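Local coordinates for cupin domain-containing protein (Rhodopseudomonas palustris, PDB 3LAG) that is of unknown function but adopts a cupin fold that binds a nickel ion in its barrel and shares a calcium ion with a second subunit, at residues T3-E9 against E21-G27; D13-R18 against I92-A96; A29-H35 against G74-R80; M37-P43 against R67-A73. All coordinates share one frame; numbering follows the deposited sequence.

How the interactions relate
All four contacts pair strands of one cupin sheet; interactions 2, 3 and 4 hold metal ligands. Interaction 3 supplies the three histidine ligands of the nickel ion. Interaction 1 adjoins it, with centres about 13 Å apart, through backbone bonds of Val-4 and Ala-6 to Ala-29, while interaction 4 leans Tyr-39 OH toward His-77 CE1 at 3.8 Å. Interactions 2 and 4 are neighbours in the sheet, likewise with centres about 13 Å apart, joined by Ile-92 N to Val-40 O at 2.8 Å. They also cooperate across the dimer: Asp-38 of interaction 4 shares calcium with Asp-15 and Glu-16 of a second subunit, the residues that interaction 2 contains.

Interaction 1 (T3-E9 against E21-G27); sequences TVAAKSE and EWRLPPG
Ser-8 rests on the indole of Trp-22 where the strands of a beta hairpin, 4-13 and 17-24, run antiparallel in the cupin sheet. Ser-8 CB stands 3.6 Å from the centroid of the six-membered ring, only 10° off its normal, a CH-pi contact over the face. Ala-6 approaches the same ring differently: its CB comes to the edge, 4.0 Å from Trp-22 CZ3, and also touches Leu-24 CD1. With CG of Trp-22 anti to the carbonyl carbon (chi1 -73°), the indole swings back toward the strand that carries these two small residues.

The backbone sets this register. Lys-7 and Arg-23 form one hydrogen-bonded pair, with Lys-7 N to Arg-23 O at 2.8 Å, and Glu-9 and Glu-21 form the next; Ser-8 and Trp-22 make the non-hydrogen-bonded pair between them. Lys-7 sends its extended chain along the other face, where CE passes 3.9 Å from Pro-25 CG.

Further out, charges lead to other parts of the assembly. Glu-9 OE2 makes a salt bridge with Arg-67 of the second subunit, and Arg-23 NH1 makes one with Glu-86. Phe-89 meets the Trp-22 ring from the next strand. Beyond the regular pairing, Val-4 CG1 lies against Pro-25 CG, and Val-4 N donates to Gly-27 O over 3.0 Å.

Interaction 2 (D13-R18 against I92-A96); sequences DNDEVR and IELKA
Asp-13 receives two cations on one oxygen: Lys-95 NZ reaches OD1 at 2.8 Å and Arg-18 NE reaches it at 2.9 Å, from opposite faces of the carboxylate plane. Arg-18 also gives NH2 to OD2, a side-on grip with one nitrogen to each oxygen, which should restrain the carboxylate against turning. At Asn-14 the same ammonium group donates to the backbone O, 2.9 Å from NZ and well above the carbonyl plane. The lysine gets there by keeping its chain extended beyond CG, so that CD and CE run past that carbonyl. Asn-14 bends its own side chain back: OD1 accepts from Glu-16 N, an Asx turn, and also from Val-17 N, which makes it an Asx motif. A methionine in place of Lys-95 would probably leave Asp-13 OD1 with Arg-18 as its sole cation here and take a donor from Asn-14 O, loosening the turn.

Glu-16 O then takes Lys-95 N in a bond that is straight at hydrogen (178°), although the donor stands above the carbonyl plane. Val-17 pairs with Leu-94 without direct hydrogen bonds; its CG2, anti to the backbone N, lies 4.0 Å from Leu-94 CD1. Arg-18 completes the ladder, its O accepting Glu-93 N at 2.8 Å. Their side chains run alongside one another, but the charged ends stay apart, with Arg-18 NE 5.1 Å from Glu-93 OE1.

The pairing joins strands 17-24 and 87-94 of the cupin sheet, and the turn carries Asp-15 and Glu-16, ligands of the calcium site shared with Asp-38 of the second subunit.

Interaction 3 (A29-H35 against G74-R80); sequences ATGHHTH and GVQHDVR. With NI (nickel (II) ion), chain F.
The cupin metal site spans this antiparallel pair, with His-33 and His-35 forming the His-X-His of the first cupin motif and His-77 supplying the histidine of the second. All three use NE2, each 2.1 Å from the nickel ion; a water and two further atoms bring the ligands to six. The rings are turned obliquely to one another about the metal: His-33 and His-77 have planes 72° apart, His-35 and His-77 86° apart. Valines sandwich His-77, Val-79 CG2 lying over the centre of one face and Val-75 CG1 over the opposite face toward the rim. His-35 is stacked on Tyr-39.

A second shell sets the His-33 ring. Its ND1 donates in the ring plane to Gly-31 O at 2.9 Å, leaving NE2 turned to nickel. That carbonyl also accepts from Thr-30 OG1, which sits between its own backbone N and carbonyl carbon (chi1 56°) and in turn accepts Val-79 N at 3.2 Å. With a valine at Thr-30, Val-79 N would probably lose its acceptor, and Gly-31 O, down to one of these two donors, would be freer to shift along with the His-33 ring.

Backbone bonds between His-33 and His-77 hold the metal-bearing strands in register. Away from the metal, Arg-80 NH2 bonds Asp-78 OD2 at the guanidinium edge, while Ala-29 CB packs over the guanidinium face, 3.3 Å from NH2.

Interaction 4 (M37-P43 against R67-A73); sequences MDYVVVP and RSYARKA. With CA (calcium ion), chain D.
Tyr-39 lays its ring across the base of Arg-71, whose CB sits over the face in a CH-pi contact, 3.6 Å from the centroid. At the next hydrogen-bonded pair, two residues along each strand, the roles reverse: Tyr-69 turns its ring over Val-41, with CB 3.8 Å from the ring centroid. In both tyrosines CG lies between the backbone N and the carbonyl carbon (chi1 65° and 57°), which folds each ring over the partner strand. Arg-71 ties the two pairs together: Tyr-69 CD1 lies over the centre of its guanidinium face, 3.4 Å above the plane, while NH1 donates to Ala-70 O.

These pairs belong to the antiparallel ladder of strands 39-43 and 69-71 in the cupin sheet, with backbone bonds between Tyr-39 and Arg-71 and between Val-41 and Tyr-69. Beyond its end, Asp-38 divides its carboxylate between chain and metal. OD1 accepts Ala-73 N on its anti lone pair, a nearly straight bond of 2.8 Å, while OD2 binds the calcium ion at 2.4 Å. Asp-15 and Glu-16 of the second subunit complete this site with two waters. Lys-72 NZ donates to both, the shorter bond reaching its water at 2.7 Å.

Interaction 1 (T3-E9 against E21-G27)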
# COMPACT_ATOMS: atom_id res chain seq x y z
N THR B 3 -6.75 -2.93 27.66
CA THR B 3 -6.36 -3.03 26.26
C THR B 3 -6.28 -1.63 25.65
O THR B 3 -7.17 -0.81 25.88
CB THR B 3 -7.38 -3.84 25.45
OG1 THR B 3 -7.57 -5.11 26.09
CG2 THR B 3 -6.89 -4.06 24.02
N VAL B 4 -5.23 -1.38 24.89
CA VAL B 4 -5.05 -0.11 24.21
C VAL B 4 -5.81 -0.16 22.89
O VAL B 4 -5.82 -1.19 22.21
CB VAL B 4 -3.54 0.16 23.98
CG1 VAL B 4 -3.33 1.35 23.05
CG2 VAL B 4 -2.85 0.38 25.33
N ALA B 5 -6.46 0.93 22.52
CA ALA B 5 -7.14 0.98 21.23
C ALA B 5 -6.14 1.01 20.07
O ALA B 5 -5.11 1.67 20.14
CB ALA B 5 -8.06 2.19 21.17
N ALA B 6 -6.45 0.26 19.01
CA ALA B 6 -5.72 0.41 17.77
C ALA B 6 -6.00 1.81 17.22
O ALA B 6 -7.10 2.35 17.42
CB ALA B 6 -6.16 -0.64 16.78
N LYS B 7 -5.04 2.39 16.51
CA LYS B 7 -5.23 3.68 15.87
C LYS B 7 -5.45 3.48 14.38
O LYS B 7 -4.81 2.62 13.76
CB LYS B 7 -3.99 4.55 16.08
CG LYS B 7 -3.61 4.77 17.54
CD LYS B 7 -2.26 5.48 17.64
CE LYS B 7 -1.70 5.45 19.05
NZ LYS B 7 -0.31 6.00 19.11
N SER B 8 -6.35 4.27 13.81
CA SER B 8 -6.57 4.24 12.36
C SER B 8 -6.69 5.64 11.77
O SER B 8 -7.21 6.54 12.41
CB SER B 8 -7.82 3.42 12.02
OG SER B 8 -8.97 4.02 12.56
N GLU B 9 -6.20 5.80 10.54
CA GLU B 9 -6.32 7.04 9.80
C GLU B 9 -6.74 6.70 8.37
O GLU B 9 -6.06 5.93 7.67
CB GLU B 9 -4.99 7.80 9.76
CG GLU B 9 -5.09 9.09 8.95
CD GLU B 9 -3.81 9.45 8.19
OE1 GLU B 9 -2.84 8.66 8.23
OE2 GLU B 9 -3.78 10.52 7.55
N GLU B 21 -4.67 3.55 7.28
CA GLU B 21 -3.44 3.24 7.99
C GLU B 21 -3.78 2.78 9.40
O GLU B 21 -4.44 3.50 10.16
CB GLU B 21 -2.54 4.47 8.06
CG GLU B 21 -1.25 4.25 8.82
CD GLU B 21 -0.42 5.51 8.88
OE1 GLU B 21 -0.93 6.58 8.45
OE2 GLU B 21 0.73 5.45 9.34
N TRP B 22 -3.33 1.57 9.75
CA TRP B 22 -3.52 1.01 11.08
C TRP B 22 -2.21 1.03 11.85
O TRP B 22 -1.18 0.60 11.34
CB TRP B 22 -4.06 -0.42 11.00
CG TRP B 22 -5.49 -0.47 10.58
CD1 TRP B 22 -5.98 -0.63 9.31
CD2 TRP B 22 -6.64 -0.30 11.43
NE1 TRP B 22 -7.36 -0.59 9.32
CE2 TRP B 22 -7.78 -0.39 10.61
CE3 TRP B 22 -6.80 -0.09 12.80
CZ2 TRP B 22 -9.08 -0.28 11.12
CZ3 TRP B 22 -8.09 0.02 13.31
CH2 TRP B 22 -9.21 -0.07 12.47
N ARG B 23 -2.27 1.55 13.07
CA ARG B 23 -1.12 1.53 13.97
C ARG B 23 -1.54 0.88 15.27
O ARG B 23 -2.47 1.34 15.94
CB ARG B 23 -0.62 2.95 14.23
CG ARG B 23 0.07 3.55 13.03
CD ARG B 23 0.58 4.96 13.30
NE ARG B 23 1.42 5.42 12.21
CZ ARG B 23 2.74 5.26 12.15
NH1 ARG B 23 3.40 4.66 13.14
NH2 ARG B 23 3.41 5.71 11.10
N LEU B 24 -0.87 -0.21 15.61
CA LEU B 24 -1.18 -0.94 16.83
C LEU B 24 -0.01 -0.88 17.79
O LEU B 24 1.01 -1.55 17.59
CB LEU B 24 -1.53 -2.40 16.53
CG LEU B 24 -2.99 -2.68 16.19
CD1 LEU B 24 -3.36 -2.13 14.83
CD2 LEU B 24 -3.24 -4.18 16.26
N PRO B 25 -0.16 -0.08 18.85
CA PRO B 25 0.86 -0.07 19.91
C PRO B 25 0.94 -1.45 20.59
O PRO B 25 0.01 -2.24 20.52
CB PRO B 25 0.31 0.95 20.91
CG PRO B 25 -0.58 1.83 20.10
CD PRO B 25 -1.21 0.93 19.08
N PRO B 26 2.05 -1.73 21.27
CA PRO B 26 2.09 -2.95 22.09
C PRO B 26 0.91 -2.99 23.05
O PRO B 26 0.58 -1.97 23.67
CB PRO B 26 3.42 -2.82 22.85
CG PRO B 26 4.28 -1.98 21.92
CD PRO B 26 3.33 -1.00 21.29
N GLY B 27 0.26 -4.14 23.16
CA GLY B 27 -0.87 -4.29 24.06
C GLY B 27 -2.18 -3.73 23.54
O GLY B 27 -3.11 -3.49 24.32

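Interaction 2 (D13-R18 against I92-A96)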
# COMPACT_ATOMS: atom_id res chain seq x y z
N ASP B 13 -10.40 7.99 0.54
CA ASP B 13 -11.71 7.37 0.54
C ASP B 13 -12.51 7.94 -0.63
O ASP B 13 -12.79 9.15 -0.67
CB ASP B 13 -12.44 7.62 1.86
CG ASP B 13 -13.70 6.78 2.00
OD1 ASP B 13 -13.70 5.62 1.53
OD2 ASP B 13 -14.69 7.29 2.57
N ASN B 14 -12.86 7.09 -1.58
CA ASN B 14 -13.59 7.52 -2.77
C ASN B 14 -14.51 6.41 -3.28
O ASN B 14 -14.67 5.39 -2.62
CB ASN B 14 -12.64 8.07 -3.85
CG ASN B 14 -11.69 7.01 -4.39
OD1 ASN B 14 -12.08 5.88 -4.59
ND2 ASN B 14 -10.44 7.39 -4.64
N ASP B 15 -15.12 6.60 -4.43
CA ASP B 15 -16.13 5.65 -4.87
C ASP B 15 -15.54 4.29 -5.26
O ASP B 15 -16.29 3.32 -5.43
CB ASP B 15 -16.97 6.22 -6.02
CG ASP B 15 -16.24 6.21 -7.35
OD1 ASP B 15 -15.01 6.46 -7.38
OD2 ASP B 15 -16.90 5.93 -8.38
N GLU B 16 -14.22 4.21 -5.38
CA GLU B 16 -13.57 2.96 -5.77
C GLU B 16 -12.83 2.28 -4.62
O GLU B 16 -12.69 1.05 -4.60
CB GLU B 16 -12.57 3.19 -6.91
CG GLU B 16 -13.12 3.95 -8.10
CD GLU B 16 -14.23 3.21 -8.82
OE1 GLU B 16 -14.40 1.99 -8.59
OE2 GLU B 16 -14.94 3.86 -9.61
N VAL B 17 -12.35 3.06 -3.66
CA VAL B 17 -11.42 2.50 -2.72
C VAL B 17 -11.37 3.27 -1.41
O VAL B 17 -11.64 4.47 -1.36
CB VAL B 17 -10.00 2.50 -3.38
CG1 VAL B 17 -9.48 3.91 -3.58
CG2 VAL B 17 -9.01 1.67 -2.59
N ARG B 18 -11.03 2.56 -0.34
CA ARG B 18 -10.69 3.19 0.93
C ARG B 18 -9.34 2.66 1.41
O ARG B 18 -9.14 1.45 1.47
CB ARG B 18 -11.73 2.89 1.99
CG ARG B 18 -11.40 3.54 3.33
CD ARG B 18 -12.51 3.32 4.32
NE ARG B 18 -13.62 4.22 4.05
CZ ARG B 18 -14.62 4.45 4.90
NH1 ARG B 18 -14.65 3.84 6.07
NH2 ARG B 18 -15.58 5.30 4.56
N ILE B 92 -6.33 -1.69 2.21
CA ILE B 92 -6.92 -1.10 1.03
C ILE B 92 -8.18 -1.90 0.68
O ILE B 92 -8.08 -3.06 0.28
CB ILE B 92 -5.92 -1.10 -0.15
CG1 ILE B 92 -4.64 -0.33 0.22
CG2 ILE B 92 -6.55 -0.48 -1.39
CD1 ILE B 92 -3.52 -1.19 0.77
N GLU B 93 -9.34 -1.29 0.88
CA GLU B 93 -10.62 -1.95 0.70
C GLU B 93 -11.25 -1.48 -0.60
O GLU B 93 -11.27 -0.29 -0.90
CB GLU B 93 -11.55 -1.62 1.86
CG GLU B 93 -11.08 -2.14 3.20
CD GLU B 93 -12.00 -1.70 4.31
OE1 GLU B 93 -11.88 -0.54 4.75
OE2 GLU B 93 -12.85 -2.52 4.74
N LEU B 94 -11.78 -2.44 -1.38
CA LEU B 94 -12.38 -2.12 -2.68
C LEU B 94 -13.90 -2.00 -2.56
O LEU B 94 -14.56 -2.86 -1.94
CB LEU B 94 -12.03 -3.17 -3.74
CG LEU B 94 -10.55 -3.28 -4.11
CD1 LEU B 94 -9.93 -1.89 -4.22
CD2 LEU B 94 -9.78 -4.15 -3.10
N LYS B 95 -14.46 -0.96 -3.16
CA LYS B 95 -15.91 -0.73 -3.12
C LYS B 95 -16.57 -1.28 -4.36
O LYS B 95 -15.92 -1.47 -5.37
CB LYS B 95 -16.20 0.76 -3.00
CG LYS B 95 -15.52 1.35 -1.80
CD LYS B 95 -15.98 2.74 -1.54
CE LYS B 95 -15.28 3.27 -0.32
NZ LYS B 95 -15.74 4.64 -0.07
N ALA B 96 -17.86 -1.55 -4.28
CA ALA B 96 -18.62 -1.90 -5.47
C ALA B 96 -19.04 -0.62 -6.18
O ALA B 96 -19.30 0.39 -5.52
CB ALA B 96 -19.84 -2.73 -5.09
O HOH W 1 -18.93 3.14 -4.72
O HOH W 2 -13.08 -1.08 -6.47
O HOH W 3 -15.80 -0.06 -7.82

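Interaction 3 (A29-H35 against G74-R80)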
# COMPACT_ATOMS: atom_id res chain seq x y z
N ALA B 29 -5.52 -3.67 20.53
CA ALA B 29 -6.41 -4.51 19.73
C ALA B 29 -7.39 -3.65 18.94
O ALA B 29 -7.82 -2.61 19.41
CB ALA B 29 -7.16 -5.50 20.62
N THR B 30 -7.75 -4.10 17.74
CA THR B 30 -8.76 -3.41 16.94
C THR B 30 -10.15 -3.64 17.50
O THR B 30 -11.06 -2.84 17.25
CB THR B 30 -8.78 -3.95 15.50
OG1 THR B 30 -8.99 -5.36 15.52
CG2 THR B 30 -7.46 -3.68 14.80
N GLY B 31 -10.30 -4.73 18.25
CA GLY B 31 -11.61 -5.28 18.53
C GLY B 31 -12.08 -6.15 17.37
O GLY B 31 -11.66 -5.96 16.22
N HIS B 32 -12.92 -7.13 17.67
CA HIS B 32 -13.48 -8.00 16.65
C HIS B 32 -14.30 -7.20 15.65
O HIS B 32 -15.09 -6.33 16.02
CB HIS B 32 -14.36 -9.06 17.30
CG HIS B 32 -14.74 -10.17 16.37
ND1 HIS B 32 -15.79 -10.08 15.49
CD2 HIS B 32 -14.19 -11.39 16.17
CE1 HIS B 32 -15.88 -11.20 14.79
NE2 HIS B 32 -14.92 -12.01 15.19
N HIS B 33 -14.10 -7.50 14.37
CA HIS B 33 -14.83 -6.81 13.32
C HIS B 33 -14.97 -7.77 12.16
O HIS B 33 -14.28 -8.78 12.09
CB HIS B 33 -14.09 -5.54 12.89
CG HIS B 33 -12.68 -5.78 12.45
ND1 HIS B 33 -11.62 -5.85 13.34
CD2 HIS B 33 -12.15 -5.99 11.23
CE1 HIS B 33 -10.51 -6.07 12.67
NE2 HIS B 33 -10.80 -6.16 11.39
N THR B 34 -15.89 -7.46 11.27
CA THR B 34 -16.04 -8.23 10.05
C THR B 34 -15.69 -7.36 8.86
O THR B 34 -15.79 -6.13 8.91
CB THR B 34 -17.47 -8.78 9.89
OG1 THR B 34 -18.37 -7.70 9.60
CG2 THR B 34 -17.90 -9.50 11.16
N HIS B 35 -15.27 -8.02 7.79
CA HIS B 35 -14.88 -7.36 6.56
C HIS B 35 -15.96 -7.52 5.52
O HIS B 35 -16.28 -8.64 5.12
CB HIS B 35 -13.55 -7.93 6.10
CG HIS B 35 -12.40 -7.35 6.85
ND1 HIS B 35 -11.83 -6.15 6.49
CD2 HIS B 35 -11.75 -7.77 7.96
CE1 HIS B 35 -10.86 -5.86 7.33
NE2 HIS B 35 -10.79 -6.82 8.24
N GLY B 74 -15.66 -11.30 4.24
CA GLY B 74 -16.11 -12.44 5.01
C GLY B 74 -15.16 -12.71 6.15
O GLY B 74 -15.50 -13.40 7.09
N VAL B 75 -13.94 -12.19 6.06
CA VAL B 75 -13.01 -12.33 7.17
C VAL B 75 -13.63 -11.71 8.42
O VAL B 75 -14.17 -10.61 8.37
CB VAL B 75 -11.65 -11.65 6.87
CG1 VAL B 75 -10.80 -11.52 8.13
CG2 VAL B 75 -10.91 -12.44 5.80
N GLN B 76 -13.56 -12.45 9.53
CA GLN B 76 -14.04 -12.00 10.83
C GLN B 76 -12.93 -12.24 11.83
O GLN B 76 -12.49 -13.38 12.01
CB GLN B 76 -15.27 -12.81 11.29
CG GLN B 76 -16.45 -12.80 10.34
CD GLN B 76 -17.66 -13.51 10.94
OE1 GLN B 76 -18.75 -12.94 11.01
NE2 GLN B 76 -17.47 -14.74 11.39
N HIS B 77 -12.47 -11.19 12.50
CA HIS B 77 -11.34 -11.37 13.40
C HIS B 77 -11.17 -10.19 14.35
O HIS B 77 -11.70 -9.10 14.11
CB HIS B 77 -10.03 -11.64 12.61
CG HIS B 77 -9.61 -10.54 11.68
ND1 HIS B 77 -8.63 -10.71 10.72
CD2 HIS B 77 -10.02 -9.25 11.56
CE1 HIS B 77 -8.46 -9.58 10.06
NE2 HIS B 77 -9.28 -8.68 10.55
N ASP B 78 -10.42 -10.43 15.42
CA ASP B 78 -9.83 -9.35 16.21
C ASP B 78 -8.34 -9.40 15.91
O ASP B 78 -7.77 -10.48 15.82
CB ASP B 78 -10.06 -9.60 17.70
CG ASP B 78 -9.54 -8.47 18.58
OD1 ASP B 78 -9.29 -7.34 18.09
OD2 ASP B 78 -9.43 -8.73 19.80
N VAL B 79 -7.71 -8.25 15.73
CA VAL B 79 -6.28 -8.21 15.50
C VAL B 79 -5.62 -7.47 16.66
O VAL B 79 -6.08 -6.41 17.07
CB VAL B 79 -5.97 -7.58 14.15
CG1 VAL B 79 -4.52 -7.17 14.06
CG2 VAL B 79 -6.37 -8.56 13.03
N ARG B 80 -4.57 -8.07 17.19
CA ARG B 80 -3.94 -7.55 18.39
C ARG B 80 -2.43 -7.50 18.26
O ARG B 80 -1.84 -8.21 17.45
CB ARG B 80 -4.28 -8.44 19.58
CG ARG B 80 -5.76 -8.74 19.69
CD ARG B 80 -6.06 -9.62 20.88
NE ARG B 80 -5.85 -8.94 22.15
CZ ARG B 80 -6.80 -8.29 22.84
NH1 ARG B 80 -6.51 -7.72 24.00
NH2 ARG B 80 -8.03 -8.21 22.36
NI NI F . -9.46 -6.67 9.88
O HOH W 4 -9.32 -4.36 9.49

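Interaction 4 (M37-P43 against R67-A73)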
# COMPACT_ATOMS: atom_id res chain seq x y z
N MSE B 37 -15.72 -5.93 2.54
CA MSE B 37 -15.08 -5.64 1.27
C MSE B 37 -13.81 -6.47 1.12
O MSE B 37 -13.07 -6.64 2.09
CB MSE B 37 -14.73 -4.15 1.16
CG MSE B 37 -15.92 -3.23 1.01
SE MSE B 37 -15.43 -1.39 1.05
CE MSE B 37 -15.44 -1.15 2.98
N ASP B 38 -13.57 -6.98 -0.08
CA ASP B 38 -12.26 -7.54 -0.40
C ASP B 38 -11.22 -6.46 -0.14
O ASP B 38 -11.49 -5.26 -0.29
CB ASP B 38 -12.18 -7.94 -1.87
CG ASP B 38 -13.10 -9.10 -2.22
OD1 ASP B 38 -13.64 -9.80 -1.33
OD2 ASP B 38 -13.26 -9.33 -3.42
N TYR B 39 -10.02 -6.89 0.23
CA TYR B 39 -9.00 -5.93 0.59
C TYR B 39 -7.59 -6.44 0.37
O TYR B 39 -7.37 -7.62 0.07
CB TYR B 39 -9.19 -5.40 2.01
CG TYR B 39 -9.04 -6.40 3.13
CD1 TYR B 39 -7.87 -6.49 3.87
CD2 TYR B 39 -10.09 -7.25 3.47
CE1 TYR B 39 -7.73 -7.38 4.90
CE2 TYR B 39 -9.96 -8.15 4.51
CZ TYR B 39 -8.78 -8.21 5.22
OH TYR B 39 -8.67 -9.10 6.26
N VAL B 40 -6.65 -5.51 0.49
CA VAL B 40 -5.23 -5.77 0.39
C VAL B 40 -4.58 -5.20 1.64
O VAL B 40 -4.91 -4.10 2.08
CB VAL B 40 -4.63 -5.08 -0.85
CG1 VAL B 40 -3.09 -5.17 -0.87
CG2 VAL B 40 -5.24 -5.64 -2.13
N VAL B 41 -3.66 -5.97 2.22
CA VAL B 41 -2.85 -5.51 3.33
C VAL B 41 -1.46 -5.20 2.82
O VAL B 41 -0.84 -6.02 2.12
CB VAL B 41 -2.75 -6.61 4.42
CG1 VAL B 41 -1.85 -6.16 5.57
CG2 VAL B 41 -4.14 -6.98 4.92
N VAL B 42 -0.96 -4.02 3.17
CA VAL B 42 0.42 -3.64 2.87
C VAL B 42 1.13 -3.39 4.19
O VAL B 42 0.94 -2.34 4.82
CB VAL B 42 0.51 -2.37 2.00
CG1 VAL B 42 1.97 -2.07 1.69
CG2 VAL B 42 -0.29 -2.55 0.72
N PRO B 43 1.94 -4.36 4.63
CA PRO B 43 2.69 -4.12 5.86
C PRO B 43 3.75 -3.05 5.64
O PRO B 43 4.47 -3.06 4.63
CB PRO B 43 3.36 -5.47 6.14
CG PRO B 43 2.50 -6.47 5.39
CD PRO B 43 2.12 -5.73 4.14
N ARG B 67 5.44 -6.57 1.44
CA ARG B 67 4.91 -7.79 0.85
C ARG B 67 3.41 -7.81 1.05
O ARG B 67 2.92 -8.23 2.11
CB ARG B 67 5.53 -9.02 1.50
CG ARG B 67 6.98 -9.21 1.14
CD ARG B 67 7.22 -8.92 -0.34
NE ARG B 67 6.44 -9.77 -1.23
CZ ARG B 67 6.70 -9.91 -2.53
NH1 ARG B 67 7.73 -9.28 -3.07
NH2 ARG B 67 5.93 -10.68 -3.29
N SER B 68 2.69 -7.33 0.05
CA SER B 68 1.24 -7.20 0.13
C SER B 68 0.56 -8.55 -0.02
O SER B 68 1.14 -9.51 -0.55
CB SER B 68 0.73 -6.22 -0.93
OG SER B 68 0.75 -6.79 -2.23
N TYR B 69 -0.67 -8.63 0.46
CA TYR B 69 -1.48 -9.82 0.26
C TYR B 69 -2.94 -9.46 0.22
O TYR B 69 -3.34 -8.41 0.74
CB TYR B 69 -1.18 -10.88 1.31
CG TYR B 69 -1.36 -10.49 2.75
CD1 TYR B 69 -2.59 -10.63 3.38
CD2 TYR B 69 -0.29 -10.02 3.51
CE1 TYR B 69 -2.76 -10.31 4.71
CE2 TYR B 69 -0.45 -9.70 4.84
CZ TYR B 69 -1.69 -9.84 5.44
OH TYR B 69 -1.86 -9.52 6.77
N ALA B 70 -3.72 -10.34 -0.39
CA ALA B 70 -5.14 -10.11 -0.64
C ALA B 70 -5.98 -10.94 0.31
O ALA B 70 -5.61 -12.07 0.68
CB ALA B 70 -5.48 -10.45 -2.08
N ARG B 71 -7.14 -10.39 0.67
CA ARG B 71 -8.09 -11.06 1.54
C ARG B 71 -9.49 -10.83 0.99
O ARG B 71 -9.75 -9.85 0.28
CB ARG B 71 -7.97 -10.53 2.97
CG ARG B 71 -6.67 -10.91 3.67
CD ARG B 71 -6.67 -12.39 3.97
NE ARG B 71 -5.49 -12.88 4.68
CZ ARG B 71 -4.46 -13.48 4.09
NH1 ARG B 71 -4.41 -13.61 2.77
NH2 ARG B 71 -3.47 -13.93 4.85
N LYS B 72 -10.40 -11.73 1.33
CA LYS B 72 -11.78 -11.69 0.86
C LYS B 72 -12.74 -11.14 1.90
O LYS B 72 -12.57 -11.38 3.10
CB LYS B 72 -12.25 -13.10 0.51
CG LYS B 72 -11.60 -13.69 -0.72
CD LYS B 72 -12.33 -13.25 -1.97
CE LYS B 72 -11.94 -14.11 -3.15
NZ LYS B 72 -12.78 -13.76 -4.33
N ALA B 73 -13.76 -10.44 1.42
CA ALA B 73 -14.91 -10.13 2.26
C ALA B 73 -15.34 -11.41 2.96
O ALA B 73 -15.37 -12.48 2.34
CB ALA B 73 -16.05 -9.58 1.41
CA CA D . -14.36 -9.79 -5.51
O HOH W 5 -6.40 -10.80 7.22
O HOH W 6 -15.19 -11.89 -4.61
O HOH W 7 -12.24 -11.20 -4.87